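Local coordinates for protein beta-lactamase (Klebsiella pneumoniae, PDB 6KBY) that probably hydrolyses the ring of beta-lactam antibiotics to substituted beta-amino acids, as a class C beta-lactamase, and binds adenosine monophosphate in its active-site pocket, at residues T18-I23 with V358-I362; A38-N42 with K339-V343; S91-S97 with F108-L114. One frame throughout, in Å; residues are numbered along the deposited sequence.

Contact 1 of 3, residues T18-I23 with V358-I362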
ATOM      1  N   THR A  18     -10.472  20.362  11.264  1.00  8.72           N
ATOM      2  CA  THR A  18      -9.962  19.168  11.932  1.00  9.22           C
ATOM      3  C   THR A  18      -8.617  18.755  11.360  1.00  8.13           C
ATOM      4  O   THR A  18      -7.676  18.445  12.102  1.00  9.33           O
ATOM      5  CB  THR A  18     -10.964  18.025  11.791  1.00  9.81           C
ATOM      6  OG1 THR A  18     -12.181  18.393  12.443  1.00 10.39           O
ATOM      7  CG2 THR A  18     -10.416  16.746  12.416  1.00 11.31           C
ATOM      8  N   VAL A  19      -8.511  18.734  10.033  1.00  7.96           N
ATOM      9  CA  VAL A  19      -7.279  18.281   9.391  1.00  8.74           C
ATOM     10  C   VAL A  19      -6.148  19.277   9.631  1.00  8.16           C
ATOM     11  O   VAL A  19      -5.055  18.899  10.067  1.00  8.80           O
ATOM     12  CB  VAL A  19      -7.516  18.001   7.894  1.00  8.94           C
ATOM     13  CG1 VAL A  19      -6.217  17.579   7.213  1.00  9.62           C
ATOM     14  CG2 VAL A  19      -8.586  16.931   7.708  1.00  9.29           C
ATOM     15  N   ASP A  20      -6.401  20.568   9.371  1.00  8.50           N
ATOM     16  CA  ASP A  20      -5.389  21.600   9.603  1.00  9.90           C
ATOM     17  C   ASP A  20      -4.845  21.530  11.024  1.00  8.52           C
ATOM     18  O   ASP A  20      -3.634  21.633  11.250  1.00  9.32           O
ATOM     19  CB  ASP A  20      -6.000  22.993   9.411  1.00 10.59           C
ATOM     20  CG  ASP A  20      -6.226  23.378   7.962  1.00 11.79           C
ATOM     21  OD1 ASP A  20      -5.817  22.652   7.037  1.00 13.18           O
ATOM     22  OD2 ASP A  20      -6.814  24.469   7.759  1.00 14.42           O
ATOM     23  N   ASP A  21      -5.743  21.387  12.005  1.00  9.14           N
ATOM     24  CA  ASP A  21      -5.349  21.431  13.407  1.00  9.40           C
ATOM     25  C   ASP A  21      -4.467  20.262  13.807  1.00  8.61           C
ATOM     26  O   ASP A  21      -3.731  20.372  14.793  1.00  9.99           O
ATOM     27  CB  ASP A  21      -6.577  21.482  14.315  1.00 10.89           C
ATOM     28  CG  ASP A  21      -7.272  22.835  14.293  1.00 13.15           C
ATOM     29  OD1 ASP A  21      -6.765  23.770  13.636  1.00 13.78           O
ATOM     30  OD2 ASP A  21      -8.337  22.956  14.935  1.00 17.27           O
ATOM     31  N   LEU A  22      -4.546  19.139  13.088  1.00  8.15           N
ATOM     32  CA  LEU A  22      -3.661  18.008  13.340  1.00  7.82           C
ATOM     33  C   LEU A  22      -2.407  18.047  12.474  1.00  8.08           C
ATOM     34  O   LEU A  22      -1.318  17.704  12.946  1.00  9.43           O
ATOM     35  CB  LEU A  22      -4.404  16.692  13.100  1.00  8.67           C
ATOM     36  CG  LEU A  22      -5.516  16.425  14.111  1.00  9.58           C
ATOM     37  CD1 LEU A  22      -6.464  15.346  13.612  1.00 10.80           C
ATOM     38  CD2 LEU A  22      -4.927  16.023  15.450  1.00 14.92           C
ATOM     39  N   ILE A  23      -2.538  18.452  11.211  1.00  7.32           N
ATOM     40  CA  ILE A  23      -1.416  18.368  10.279  1.00  8.01           C
ATOM     41  C   ILE A  23      -0.390  19.462  10.533  1.00  7.22           C
ATOM     42  O   ILE A  23       0.816  19.216  10.434  1.00  7.67           O
ATOM     43  CB  ILE A  23      -1.928  18.374   8.828  1.00  7.88           C
ATOM     44  CG1 ILE A  23      -2.730  17.098   8.548  1.00  8.14           C
ATOM     45  CG2 ILE A  23      -0.775  18.536   7.835  1.00  8.82           C
ATOM     46  CD1 ILE A  23      -1.911  15.809   8.630  1.00  8.71           C
ATOM     47  N   VAL A 358      -3.173  10.286  13.764  1.00  7.72           N
ATOM     48  CA  VAL A 358      -3.802  11.402  13.065  1.00  8.06           C
ATOM     49  C   VAL A 358      -4.970  10.915  12.212  1.00  7.54           C
ATOM     50  O   VAL A 358      -6.060  11.499  12.232  1.00  7.55           O
ATOM     51  CB  VAL A 358      -2.755  12.176  12.245  1.00  8.43           C
ATOM     52  CG1 VAL A 358      -3.429  13.139  11.289  1.00  9.51           C
ATOM     53  CG2 VAL A 358      -1.810  12.926  13.175  1.00  9.30           C
ATOM     54  N   ALA A 359      -4.766   9.823  11.470  1.00  7.60           N
ATOM     55  CA  ALA A 359      -5.842   9.288  10.643  1.00  7.49           C
ATOM     56  C   ALA A 359      -7.039   8.870  11.491  1.00  7.69           C
ATOM     57  O   ALA A 359      -8.194   9.106  11.116  1.00  7.71           O
ATOM     58  CB  ALA A 359      -5.329   8.100   9.832  1.00  8.76           C
ATOM     59  N   TYR A 360      -6.780   8.217  12.624  1.00  7.99           N
ATOM     60  CA  TYR A 360      -7.858   7.801  13.512  1.00  8.06           C
ATOM     61  C   TYR A 360      -8.649   9.004  14.011  1.00  7.84           C
ATOM     62  O   TYR A 360      -9.887   8.988  14.019  1.00  8.02           O
ATOM     63  CB  TYR A 360      -7.260   7.005  14.676  1.00  8.46           C
ATOM     64  CG  TYR A 360      -8.274   6.586  15.710  1.00  9.87           C
ATOM     65  CD1 TYR A 360      -9.042   5.442  15.541  1.00 14.05           C
ATOM     66  CD2 TYR A 360      -8.465   7.334  16.858  1.00 11.96           C
ATOM     67  CE1 TYR A 360      -9.979   5.060  16.501  1.00 16.53           C
ATOM     68  CE2 TYR A 360      -9.392   6.965  17.811  1.00 18.47           C
ATOM     69  CZ  TYR A 360     -10.142   5.833  17.629  1.00 19.08           C
ATOM     70  OH  TYR A 360     -11.064   5.476  18.590  1.00 24.19           O
ATOM     71  N   LYS A 361      -7.950  10.065  14.422  1.00  7.49           N
ATOM     72  CA  LYS A 361      -8.644  11.258  14.892  1.00  8.46           C
ATOM     73  C   LYS A 361      -9.472  11.887  13.782  1.00  7.95           C
ATOM     74  O   LYS A 361     -10.603  12.331  14.017  1.00  8.81           O
ATOM     75  CB  LYS A 361      -7.639  12.255  15.454  1.00  8.74           C
ATOM     76  CG  LYS A 361      -7.013  11.811  16.763  1.00  9.82           C
ATOM     77  CD  LYS A 361      -5.909  12.773  17.154  1.00 11.28           C
ATOM     78  CE  LYS A 361      -5.297  12.435  18.498  1.00 14.12           C
ATOM     79  NZ  LYS A 361      -4.111  13.294  18.773  1.00 17.55           N
ATOM     80  N   ILE A 362      -8.931  11.954  12.569  1.00  8.11           N
ATOM     81  CA  ILE A 362      -9.672  12.559  11.468  1.00  8.12           C
ATOM     82  C   ILE A 362     -10.917  11.745  11.139  1.00  7.18           C
ATOM     83  O   ILE A 362     -12.031  12.282  11.084  1.00  8.31           O
ATOM     84  CB  ILE A 362      -8.769  12.764  10.241  1.00  8.21           C
ATOM     85  CG1 ILE A 362      -7.710  13.821  10.545  1.00  8.25           C
ATOM     86  CG2 ILE A 362      -9.607  13.186   9.037  1.00  8.80           C
ATOM     87  CD1 ILE A 362      -6.623  13.915   9.499  1.00  8.61           C
TER

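Contact 2 of 3, residues A38-N42 with K339-V343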
ATOM      1  N   ALA A  38      -5.919  13.692   1.724  1.00  6.80           N
ATOM      2  CA  ALA A  38      -7.151  13.566   0.965  1.00  7.29           C
ATOM      3  C   ALA A  38      -8.136  12.767   1.801  1.00  6.90           C
ATOM      4  O   ALA A  38      -7.779  11.709   2.339  1.00  7.51           O
ATOM      5  CB  ALA A  38      -6.886  12.850  -0.360  1.00  8.73           C
ATOM      6  N   VAL A  39      -9.365  13.272   1.904  1.00  7.37           N
ATOM      7  CA  VAL A  39     -10.426  12.644   2.682  1.00  7.89           C
ATOM      8  C   VAL A  39     -11.646  12.473   1.788  1.00  7.40           C
ATOM      9  O   VAL A  39     -12.001  13.383   1.030  1.00  8.01           O
ATOM     10  CB  VAL A  39     -10.795  13.512   3.909  1.00  8.81           C
ATOM     11  CG1 VAL A  39     -11.991  12.945   4.654  1.00  9.79           C
ATOM     12  CG2 VAL A  39      -9.601  13.656   4.842  1.00 10.82           C
ATOM     13  N   THR A  40     -12.296  11.317   1.881  1.00  7.30           N
ATOM     14  CA  THR A  40     -13.611  11.123   1.285  1.00  8.00           C
ATOM     15  C   THR A  40     -14.616  10.744   2.364  1.00  7.78           C
ATOM     16  O   THR A  40     -14.320   9.936   3.251  1.00  8.00           O
ATOM     17  CB  THR A  40     -13.596  10.082   0.144  1.00  9.73           C
ATOM     18  OG1 THR A  40     -14.874  10.068  -0.502  1.00 10.15           O
ATOM     19  CG2 THR A  40     -13.279   8.673   0.653  1.00 10.53           C
ATOM     20  N   VAL A  41     -15.794  11.359   2.298  1.00  8.30           N
ATOM     21  CA  VAL A  41     -16.922  11.004   3.157  1.00  8.32           C
ATOM     22  C   VAL A  41     -18.181  11.565   2.514  1.00  8.91           C
ATOM     23  O   VAL A  41     -18.153  12.638   1.905  1.00  8.99           O
ATOM     24  CB  VAL A  41     -16.730  11.505   4.612  1.00  9.57           C
ATOM     25  CG1 VAL A  41     -16.535  13.017   4.651  1.00 11.54           C
ATOM     26  CG2 VAL A  41     -17.910  11.098   5.482  1.00 11.55           C
ATOM     27  N   ASN A  42     -19.287  10.824   2.635  1.00  9.10           N
ATOM     28  CA  ASN A  42     -20.574  11.243   2.080  1.00  9.40           C
ATOM     29  C   ASN A  42     -20.494  11.453   0.568  1.00 10.84           C
ATOM     30  O   ASN A  42     -21.220  12.275   0.002  1.00 11.25           O
ATOM     31  CB  ASN A  42     -21.122  12.484   2.796  1.00 11.07           C
ATOM     32  CG  ASN A  42     -22.602  12.708   2.537  1.00 12.23           C
ATOM     33  OD1 ASN A  42     -23.375  11.761   2.388  1.00 12.88           O
ATOM     34  ND2 ASN A  42     -23.001  13.977   2.479  1.00 14.41           N
ATOM     35  N   LYS A 339     -18.180   4.494   4.083  1.00  8.13           N
ATOM     36  CA  LYS A 339     -17.721   5.147   2.859  1.00  8.22           C
ATOM     37  C   LYS A 339     -16.805   6.321   3.180  1.00  7.90           C
ATOM     38  O   LYS A 339     -16.915   7.422   2.631  1.00 10.09           O
ATOM     39  CB  LYS A 339     -18.877   5.544   1.942  1.00 11.14           C
ATOM     40  CG  LYS A 339     -19.822   4.403   1.591  1.00 10.79           C
ATOM     41  CD  LYS A 339     -19.205   3.338   0.691  1.00 10.54           C
ATOM     42  CE  LYS A 339     -20.243   2.263   0.393  1.00 13.47           C
ATOM     43  NZ  LYS A 339     -19.808   1.291  -0.646  1.00 14.46           N
ATOM     44  N   MET A 340     -15.891   6.087   4.106  1.00  7.30           N
ATOM     45  CA  MET A 340     -14.958   7.126   4.479  1.00  8.25           C
ATOM     46  C   MET A 340     -13.541   6.604   4.339  1.00  6.33           C
ATOM     47  O   MET A 340     -13.269   5.418   4.559  1.00  7.50           O
ATOM     48  CB  MET A 340     -15.218   7.672   5.866  1.00 13.76           C
ATOM     49  CG  MET A 340     -14.983   6.709   6.962  1.00 11.86           C
ATOM     50  SD  MET A 340     -15.359   7.475   8.542  1.00 17.27           S
ATOM     51  CE  MET A 340     -16.921   8.275   8.255  1.00 27.00           C
ATOM     52  N   GLY A 341     -12.648   7.487   3.934  1.00  6.93           N
ATOM     53  CA  GLY A 341     -11.276   7.087   3.708  1.00  6.88           C
ATOM     54  C   GLY A 341     -10.364   8.284   3.772  1.00  6.11           C
ATOM     55  O   GLY A 341     -10.794   9.437   3.625  1.00  6.59           O
ATOM     56  N   ILE A 342      -9.086   7.994   3.997  1.00  6.41           N
ATOM     57  CA  ILE A 342      -8.077   9.032   4.104  1.00  6.67           C
ATOM     58  C   ILE A 342      -6.780   8.552   3.470  1.00  5.90           C
ATOM     59  O   ILE A 342      -6.403   7.377   3.584  1.00  6.86           O
ATOM     60  CB  ILE A 342      -7.869   9.481   5.565  1.00  7.87           C
ATOM     61  CG1 ILE A 342      -6.896  10.658   5.642  1.00  7.24           C
ATOM     62  CG2 ILE A 342      -7.408   8.328   6.446  1.00  9.09           C
ATOM     63  CD1 ILE A 342      -6.834  11.283   7.015  1.00  9.11           C
ATOM     64  N   VAL A 343      -6.109   9.481   2.792  1.00  6.19           N
ATOM     65  CA  VAL A 343      -4.758   9.315   2.276  1.00  6.89           C
ATOM     66  C   VAL A 343      -3.913  10.420   2.901  1.00  6.23           C
ATOM     67  O   VAL A 343      -4.281  11.597   2.819  1.00  6.87           O
ATOM     68  CB  VAL A 343      -4.740   9.464   0.744  1.00  7.25           C
ATOM     69  CG1 VAL A 343      -3.334   9.269   0.200  1.00  8.65           C
ATOM     70  CG2 VAL A 343      -5.730   8.515   0.086  1.00  8.12           C
TER
HETATM   71  O   HOH W   1     -17.326   9.009   0.418  1.00 10.14           O
HETATM   72  O   HOH W   2     -19.977   8.359   3.685  1.00  9.11           O

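Contact 3 of 3, residues S91-S97 with F108-L114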
ATOM      1  N   SER A  91      -4.313 -19.123  -9.872  1.00 10.21           N
ATOM      2  CA  SER A  91      -4.940 -19.643  -8.663  1.00 10.67           C
ATOM      3  C   SER A  91      -4.020 -19.386  -7.480  1.00  9.92           C
ATOM      4  O   SER A  91      -2.854 -19.801  -7.490  1.00 11.05           O
ATOM      5  CB  SER A  91      -5.212 -21.139  -8.753  1.00 12.85           C
ATOM      6  OG  SER A  91      -5.588 -21.603  -7.465  1.00 14.47           O
ATOM      7  N   LEU A  92      -4.550 -18.723  -6.454  1.00  9.55           N
ATOM      8  CA  LEU A  92      -3.738 -18.366  -5.299  1.00  8.76           C
ATOM      9  C   LEU A  92      -3.263 -19.580  -4.517  1.00  7.89           C
ATOM     10  O   LEU A  92      -2.234 -19.501  -3.836  1.00  8.63           O
ATOM     11  CB  LEU A  92      -4.520 -17.419  -4.391  1.00  9.05           C
ATOM     12  CG  LEU A  92      -4.884 -16.068  -5.010  1.00  9.95           C
ATOM     13  CD1 LEU A  92      -5.852 -15.325  -4.112  1.00 12.66           C
ATOM     14  CD2 LEU A  92      -3.631 -15.241  -5.213  1.00 13.44           C
ATOM     15  N   ASP A  93      -3.976 -20.700  -4.604  1.00  8.65           N
ATOM     16  CA  ASP A  93      -3.590 -21.878  -3.843  1.00  9.74           C
ATOM     17  C   ASP A  93      -2.461 -22.672  -4.486  1.00  8.48           C
ATOM     18  O   ASP A  93      -1.865 -23.517  -3.814  1.00 10.59           O
ATOM     19  CB  ASP A  93      -4.824 -22.744  -3.587  1.00 12.55           C
ATOM     20  CG  ASP A  93      -5.715 -22.169  -2.504  1.00 12.03           C
ATOM     21  OD1 ASP A  93      -5.180 -21.852  -1.425  1.00 12.74           O
ATOM     22  OD2 ASP A  93      -6.938 -22.005  -2.741  1.00 16.85           O
ATOM     23  N   GLN A  94      -2.155 -22.430  -5.756  1.00  8.52           N
ATOM     24  CA  GLN A  94      -1.074 -23.153  -6.406  1.00  8.52           C
ATOM     25  C   GLN A  94       0.278 -22.701  -5.858  1.00  7.87           C
ATOM     26  O   GLN A  94       0.429 -21.602  -5.317  1.00  8.16           O
ATOM     27  CB  GLN A  94      -1.103 -22.931  -7.920  1.00 10.07           C
ATOM     28  CG  GLN A  94      -2.297 -23.546  -8.631  1.00 14.64           C
ATOM     29  CD  GLN A  94      -2.237 -25.061  -8.693  1.00 17.10           C
ATOM     30  OE1 GLN A  94      -1.169 -25.645  -8.868  1.00 18.59           O
ATOM     31  NE2 GLN A  94      -3.392 -25.706  -8.555  1.00 20.15           N
ATOM     32  N   SER A  95       1.274 -23.562  -6.021  1.00  9.13           N
ATOM     33  CA  SER A  95       2.606 -23.249  -5.536  1.00  8.17           C
ATOM     34  C   SER A  95       3.280 -22.196  -6.414  1.00  8.05           C
ATOM     35  O   SER A  95       2.953 -22.013  -7.592  1.00  9.30           O
ATOM     36  CB  SER A  95       3.475 -24.503  -5.517  1.00  9.61           C
ATOM     37  OG  SER A  95       3.736 -24.943  -6.842  1.00 10.79           O
ATOM     38  N   VAL A  96       4.258 -21.514  -5.820  1.00  7.95           N
ATOM     39  CA  VAL A  96       5.084 -20.589  -6.586  1.00  8.46           C
ATOM     40  C   VAL A  96       5.793 -21.316  -7.721  1.00  9.13           C
ATOM     41  O   VAL A  96       5.848 -20.822  -8.853  1.00  9.77           O
ATOM     42  CB  VAL A  96       6.067 -19.858  -5.654  1.00  8.24           C
ATOM     43  CG1 VAL A  96       7.161 -19.163  -6.453  1.00  9.59           C
ATOM     44  CG2 VAL A  96       5.320 -18.851  -4.794  1.00  9.31           C
ATOM     45  N   SER A  97       6.329 -22.511  -7.453  1.00  8.70           N
ATOM     46  CA  SER A  97       7.065 -23.206  -8.505  1.00  9.62           C
ATOM     47  C   SER A  97       6.149 -23.685  -9.625  1.00 10.27           C
ATOM     48  O   SER A  97       6.624 -23.898 -10.744  1.00 11.56           O
ATOM     49  CB  SER A  97       7.901 -24.353  -7.939  1.00 11.92           C
ATOM     50  OG  SER A  97       7.061 -25.383  -7.484  1.00 12.72           O
ATOM     51  N   PHE A 108      10.196 -23.579  -3.013  1.00  8.36           N
ATOM     52  CA  PHE A 108       8.990 -22.983  -3.568  1.00  8.97           C
ATOM     53  C   PHE A 108       7.997 -24.007  -4.102  1.00  8.50           C
ATOM     54  O   PHE A 108       6.892 -23.613  -4.508  1.00  8.42           O
ATOM     55  CB  PHE A 108       9.359 -21.898  -4.580  1.00  9.32           C
ATOM     56  CG  PHE A 108       9.936 -20.687  -3.926  1.00  8.02           C
ATOM     57  CD1 PHE A 108       9.096 -19.763  -3.329  1.00  8.33           C
ATOM     58  CD2 PHE A 108      11.308 -20.506  -3.826  1.00  9.65           C
ATOM     59  CE1 PHE A 108       9.604 -18.656  -2.686  1.00  9.17           C
ATOM     60  CE2 PHE A 108      11.828 -19.395  -3.186  1.00 10.26           C
ATOM     61  CZ  PHE A 108      10.972 -18.471  -2.612  1.00  9.62           C
ATOM     62  N   ASP A 109       8.340 -25.300  -4.077  1.00  8.79           N
ATOM     63  CA  ASP A 109       7.329 -26.331  -4.268  1.00  8.70           C
ATOM     64  C   ASP A 109       6.302 -26.324  -3.146  1.00  8.66           C
ATOM     65  O   ASP A 109       5.219 -26.894  -3.311  1.00  9.44           O
ATOM     66  CB  ASP A 109       7.966 -27.725  -4.277  1.00  9.79           C
ATOM     67  CG  ASP A 109       8.774 -28.019  -5.533  1.00 10.63           C
ATOM     68  OD1 ASP A 109       8.725 -27.260  -6.515  1.00 11.35           O
ATOM     69  OD2 ASP A 109       9.468 -29.060  -5.540  1.00 14.60           O
ATOM     70  N   HIS A 110       6.629 -25.730  -1.999  1.00  8.59           N
ATOM     71  CA  HIS A 110       5.785 -25.791  -0.812  1.00  8.36           C
ATOM     72  C   HIS A 110       5.360 -24.414  -0.325  1.00  7.61           C
ATOM     73  O   HIS A 110       4.878 -24.292   0.807  1.00  8.02           O
ATOM     74  CB  HIS A 110       6.493 -26.558   0.303  1.00  8.77           C
ATOM     75  CG  HIS A 110       6.928 -27.933  -0.100  1.00 11.20           C
ATOM     76  ND1 HIS A 110       6.036 -28.897  -0.516  1.00 11.08           N
ATOM     77  CD2 HIS A 110       8.155 -28.502  -0.165  1.00 11.66           C
ATOM     78  CE1 HIS A 110       6.694 -30.008  -0.807  1.00 12.84           C
ATOM     79  NE2 HIS A 110       7.981 -29.791  -0.609  1.00 12.71           N
ATOM     80  N   VAL A 111       5.561 -23.384  -1.140  1.00  7.63           N
ATOM     81  CA  VAL A 111       5.107 -22.025  -0.866  1.00  7.31           C
ATOM     82  C   VAL A 111       4.021 -21.710  -1.882  1.00  7.35           C
ATOM     83  O   VAL A 111       4.263 -21.804  -3.089  1.00  8.31           O
ATOM     84  CB  VAL A 111       6.264 -21.024  -1.023  1.00  7.86           C
ATOM     85  CG1 VAL A 111       5.765 -19.595  -0.886  1.00  8.13           C
ATOM     86  CG2 VAL A 111       7.377 -21.310  -0.029  1.00  9.16           C
ATOM     87  N   SER A 112       2.840 -21.308  -1.417  1.00  7.09           N
ATOM     88  CA  SER A 112       1.785 -20.967  -2.360  1.00  7.43           C
ATOM     89  C   SER A 112       1.868 -19.501  -2.774  1.00  7.15           C
ATOM     90  O   SER A 112       2.501 -18.666  -2.118  1.00  7.08           O
ATOM     91  CB  SER A 112       0.406 -21.252  -1.769  1.00  7.82           C
ATOM     92  OG  SER A 112       0.163 -20.367  -0.689  1.00  7.48           O
ATOM     93  N   VAL A 113       1.200 -19.190  -3.883  1.00  7.23           N
ATOM     94  CA  VAL A 113       1.030 -17.786  -4.245  1.00  7.72           C
ATOM     95  C   VAL A 113       0.343 -17.025  -3.114  1.00  6.86           C
ATOM     96  O   VAL A 113       0.716 -15.891  -2.791  1.00  6.97           O
ATOM     97  CB  VAL A 113       0.294 -17.654  -5.592  1.00  7.77           C
ATOM     98  CG1 VAL A 113       0.121 -16.197  -5.981  1.00  9.69           C
ATOM     99  CG2 VAL A 113       1.050 -18.399  -6.680  1.00  8.95           C
ATOM    100  N   LEU A 114      -0.651 -17.649  -2.478  1.00  7.01           N
ATOM    101  CA  LEU A 114      -1.311 -17.021  -1.338  1.00  6.79           C
ATOM    102  C   LEU A 114      -0.308 -16.686  -0.241  1.00  6.19           C
ATOM    103  O   LEU A 114      -0.378 -15.605   0.362  1.00  6.57           O
ATOM    104  CB  LEU A 114      -2.413 -17.933  -0.799  1.00  7.23           C
ATOM    105  CG  LEU A 114      -3.306 -17.297   0.274  1.00  7.75           C
ATOM    106  CD1 LEU A 114      -4.135 -16.159  -0.299  1.00  9.48           C
ATOM    107  CD2 LEU A 114      -4.200 -18.332   0.943  1.00  9.80           C
TER
HETATM  108  O   HOH W   3       4.203 -27.636  -5.780  1.00 16.07           O

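Contact 1 of 3, residues T18-I23 with V358-I362
Leu22 reaches across from helix 11-30 and lays its isobutyl group over the neighbouring helix, where it meets Val358, Lys361 and Ile362 at once. Its CD1 does most of the touching, 3.6 Å from Ile362 CG1 and 3.8 Å from CB of Lys361. The leucine CG stands anti to its own carbonyl carbon (chi1 -67°), and from there the forked end enters between Lys361 and Ile362; the Leu22 and Ile362 side chains overlap while pointing opposite ways. The second methyl, Leu22 CD2, lies 3.8 Å from CD of Lys361, so the extended lysine chain gives its aliphatic part to the contact along the exposed border. Nearer the backbone, CG1 of Val358 is shared: CB of Leu22 and CD1 of Ile23 are each 4.1 Å from it, and Ile23 comes in roughly perpendicular to Val358. One turn away, Ile362 turns its CD1 to CG2 of Val19 at 4.0 Å. Thr18 CG2 comes loosely near Ile362, and the Thr18 hydroxyl bonds to the carbonyl of Lys14 in its own helix. No hydrogen bond joins the two segments; the join is aliphatic throughout, branched side chains plus the methylenes of Lys361, with Leu22 at its middle. The segment axes run nearly antiparallel, at 158°, and come within 10.2 Å, a spacing filled by side chains rather than by backbone. The N-terminal and C-terminal helices thus lie next to each other against one face of the antiparallel sheet of the beta-lactamase fold: Val19 and Ile23 rest on strands 34-41 and 44-50, while Val358 and Ile362 rest on strand 340-346.

Contact 2 of 3, residues A38-N42 with K339-V343
Ala38 and Val343 exchange two backbone hydrogen bonds, Ala38 N to Val343 O at 2.9 Å and Val343 N to Ala38 O at 2.8 Å, both donors lying in the carbonyl plane. Thr40 and Gly341 form the next hydrogen-bonded pair, with both N-O distances 3.0 Å and the donors somewhat tilted from the carbonyl planes. Val39 and Ile342 between them are a non-hydrogen-bonded pair, and these strands run antiparallel at 176°. Beyond Thr40 water takes over: one molecule donates to Thr40 OG1 and to Lys339 O, and a second accepts from Asn42 N and donates weakly to Lys339 O. Thr40 OG1 is also hydrogen-bonded to Asn45 OD1 and Lys44 O, while its methyl CG2 turns across the pair to within 3.5 Å of Gly341 N. Lys339 and Met340 form a G1 bulge opposite Val335, where strand 340-346 starts. On the face carrying Val39 and Ile342, CG2 of the valine meets CG1 of the isoleucine at 4.1 Å. Val41 and Met340 run alongside each other, and the methionine bends at chi3 (46°) to bring CE to Val41 CG2. Strands 44-50 and 328-335 flank the pair within the sheet. Helix 352-364 covers the Ile342 face, and helix 234-244 packs on the other, against Ala38, Thr40 and Val343.

Contact 3 of 3, residues S91-S97 with F108-L114
Val96 and Phe108 project in a common direction, flank against flank, the valine CG1 meeting the phenylalanine CD1 at 3.7 Å in an oblique approach to the ring. With CG1 anti to the backbone N (chi1 166°), Val96 presents that methyl to Phe108 and its other one, CG2, to CG1 of Val111. At the far end of the contact Leu92 is set nearly square to Val113, CD2 against CG1, while its CB faces that of Leu114. The backbone runs between these two apolar clusters. Val113 N bonds to Gln94 O and Val96 N to Val111 O, the latter at 2.7 Å, both coming nearly along the C=O axis; they bridge Ser95 and Ser112, whose CA atoms are 4.0 Å apart. Leu114 N reaches Leu92 O at 2.8 Å, and Ser97 N meets Phe108 O at 3.2 Å from above the carbonyl plane.

Ser97 OG donates to OD1 of Asp109 at 2.7 Å, on that oxygen's anti lone pair. The N-H of Gly105 bonds there too, so two donors grip OD1, which restrains the carboxylate and would probably steady its charge. Ser95 and Ser112 sit at N-cap positions and cap the backbone N of His98 and Asn115, respectively; a water links Ser95 OG to Asp109 O. Helix 158-171 receives Val96, Phe108 and Val113, and Trp144 stacks on the Phe108 ring. The chemistry is that of two helix starts docked together: backbone N-H groups at or beside the first turns are satisfied by carbonyls of the partner segment, capping hydroxyls serve others, and Val96 with Phe108 and Val111, and Leu92 with Val113 and Leu114, pack at the two ends.

Overall arrangement
From the N terminus, helix 11-30 runs into strand 34-41, and both find their partners near the C terminus. Contact 1 closes the longest loop, between residues 18-23 and 358-362; contact 2 is nested inside it, because strand 34-41 follows helix 11-30 and strand 340-346 precedes helix 352-364. These two contacts touch: CD1 of Ile362 lies 3.6 Å from CD1 of Ile342, so the terminal helices and the sheet beneath them form one packed unit. Contact 3 closes a short local loop nested within both others. It lies on the opposite side of the chain's centre, its own centre about 41 Å from that of contact 1, and joins the starts of helices 96-99 and 113-117 beside helix 158-171.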